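Local coordinates for protein endo-beta-1,2-glucanase (Talaromyces funiculosus, PDB 6IMU) that hydrolyses internal beta-1,2-glucosidic linkages in beta-1,2-glucans, as an endo-acting glycoside hydrolase, at residues V87-H92 with A442-V447. Sequence-based numbering, arbitrary orientation.
Sequences VMLYAH and AILGGV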
loop_
_atom_site.group_PDB
_atom_site.type_symbol
_atom_site.label_atom_id
_atom_site.label_comp_id
_atom_site.label_asym_id
_atom_site.label_seq_id
_atom_site.Cartn_x
_atom_site.Cartn_y
_atom_site.Cartn_z
ATOM N N VAL A 87 0.029 -9.138 -4.531
ATOM C CA VAL A 87 0.867 -9.455 -5.681
ATOM C C VAL A 87 2.333 -9.124 -5.359
ATOM O O VAL A 87 3.213 -9.902 -5.682
ATOM C CB VAL A 87 0.365 -8.759 -6.962
ATOM C CG1 VAL A 87 1.392 -8.791 -8.087
ATOM C CG2 VAL A 87 -0.950 -9.372 -7.424
ATOM N N MET A 88 2.590 -7.984 -4.720
ATOM C CA MET A 88 3.969 -7.593 -4.362
ATOM C C MET A 88 4.596 -8.648 -3.446
ATOM O O MET A 88 5.762 -8.998 -3.607
ATOM C CB MET A 88 4.007 -6.229 -3.673
ATOM C CG MET A 88 3.927 -5.082 -4.647
ATOM S SD MET A 88 3.894 -3.475 -3.805
ATOM C CE MET A 88 5.513 -3.430 -3.048
ATOM N N LEU A 89 3.821 -9.157 -2.490
ATOM C CA LEU A 89 4.317 -10.194 -1.604
ATOM C C LEU A 89 4.688 -11.432 -2.425
ATOM O O LEU A 89 5.742 -12.007 -2.222
ATOM C CB LEU A 89 3.254 -10.545 -0.564
ATOM C CG LEU A 89 3.578 -11.788 0.259
ATOM C CD1 LEU A 89 4.528 -11.435 1.379
ATOM C CD2 LEU A 89 2.305 -12.436 0.777
ATOM N N TYR A 90 3.797 -11.835 -3.338
ATOM C CA TYR A 90 3.994 -13.035 -4.156
ATOM C C TYR A 90 5.200 -12.864 -5.090
ATOM O O TYR A 90 5.856 -13.853 -5.437
ATOM C CB TYR A 90 2.734 -13.378 -4.955
ATOM C CG TYR A 90 1.519 -13.788 -4.157
ATOM C CD1 TYR A 90 1.611 -14.323 -2.881
ATOM C CD2 TYR A 90 0.257 -13.676 -4.718
ATOM C CE1 TYR A 90 0.481 -14.709 -2.172
ATOM C CE2 TYR A 90 -0.881 -14.056 -4.029
ATOM C CZ TYR A 90 -0.770 -14.570 -2.750
ATOM O OH TYR A 90 -1.909 -14.932 -2.096
ATOM N N ALA A 91 5.477 -11.629 -5.516
ATOM C CA ALA A 91 6.680 -11.341 -6.311
ATOM C C ALA A 91 7.931 -11.735 -5.510
ATOM O O ALA A 91 8.805 -12.420 -6.027
ATOM C CB ALA A 91 6.713 -9.892 -6.725
ATOM N N HIS A 92 7.989 -11.338 -4.236
ATOM C CA HIS A 92 9.127 -11.678 -3.376
ATOM C C HIS A 92 9.160 -13.190 -3.114
ATOM O O HIS A 92 10.227 -13.792 -3.131
ATOM C CB HIS A 92 9.077 -10.887 -2.067
ATOM C CG HIS A 92 9.406 -9.446 -2.239
ATOM N ND1 HIS A 92 10.678 -9.022 -2.559
ATOM C CD2 HIS A 92 8.649 -8.336 -2.120
ATOM C CE1 HIS A 92 10.688 -7.709 -2.642
ATOM N NE2 HIS A 92 9.459 -7.267 -2.374
ATOM N N ALA A 442 7.096 -3.187 2.988
ATOM C CA ALA A 442 8.199 -2.261 3.316
ATOM C C ALA A 442 9.386 -3.030 3.922
ATOM O O ALA A 442 10.530 -2.764 3.589
ATOM C CB ALA A 442 7.718 -1.161 4.233
ATOM N N ILE A 443 9.101 -4.001 4.796
ATOM C CA ILE A 443 10.127 -4.858 5.393
ATOM C C ILE A 443 10.888 -5.610 4.288
ATOM O O ILE A 443 12.085 -5.818 4.411
ATOM C CB ILE A 443 9.513 -5.822 6.430
ATOM C CG1 ILE A 443 9.106 -5.089 7.710
ATOM C CG2 ILE A 443 10.441 -6.995 6.717
ATOM C CD1 ILE A 443 8.171 -5.877 8.605
ATOM N N LEU A 444 10.189 -6.004 3.216
ATOM C CA LEU A 444 10.781 -6.775 2.103
ATOM C C LEU A 444 11.507 -5.846 1.121
ATOM O O LEU A 444 12.127 -6.322 0.170
ATOM C CB LEU A 444 9.681 -7.565 1.389
ATOM C CG LEU A 444 9.012 -8.656 2.224
ATOM C CD1 LEU A 444 7.805 -9.241 1.501
ATOM C CD2 LEU A 444 9.995 -9.756 2.595
ATOM N N GLY A 445 11.427 -4.532 1.362
ATOM C CA GLY A 445 12.150 -3.514 0.606
ATOM C C GLY A 445 11.374 -3.005 -0.606
ATOM O O GLY A 445 11.952 -2.410 -1.488
ATOM N N GLY A 446 10.054 -3.215 -0.639
ATOM C CA GLY A 446 9.246 -2.901 -1.821
ATOM C C GLY A 446 9.638 -3.777 -3.000
ATOM O O GLY A 446 10.418 -4.717 -2.837
ATOM N N VAL A 447 9.106 -3.465 -4.189
ATOM C CA VAL A 447 9.400 -4.225 -5.403
ATOM C C VAL A 447 10.143 -3.337 -6.412
ATOM O O VAL A 447 10.267 -3.713 -7.577
ATOM C CB VAL A 447 8.125 -4.842 -6.022
ATOM C CG1 VAL A 447 7.479 -5.856 -5.091
ATOM C CG2 VAL A 447 7.100 -3.802 -6.450
#
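The imidazole of His92 meets Leu444 and Gly446 in two different ways, a compact example of one aromatic ring using its face and its edge on the same interhelical link. Leu444 lays its CB over one face of the ring, a CH-pi contact with CB 3.9 Å from the ring centroid and 17° off the normal; the two side chains run past each other in opposite directions. At the ring edge, near its plane, NE2 of His92 donates to the carbonyl O of Gly446 over 2.8 Å. The bond is weak, bent to 124°, because the oxygen sits beside the NE2–CE1 edge, with CE1 of His92 just 3.0 Å from that same O. Gly446 follows Gly445, whose positive phi marks the Schellman motif that closes helix 433-443, and Val447 is the N-cap of helix 448-457. The short link between these helices packs against helix 80-94 in what is probably the (alpha/alpha)6 toroid expected of a family GH162 endo-beta-1,2-glucanase. Further along, Leu444 CD1 reaches Leu89 CD1 at 3.9 Å. Val447 directs CG1 into the angle between two side chains, 3.7 Å from Met88 CG and 3.6 Å from His92 NE2, approaching the ring obliquely. Met88, extended at first, bends at its thioether (chi3 65°), bringing CE alongside the backbone, 4.0 Å from Gly446 CA. Helix 163-181 also touches this cluster, Ala172 at Met88 and Ala175 at Val447.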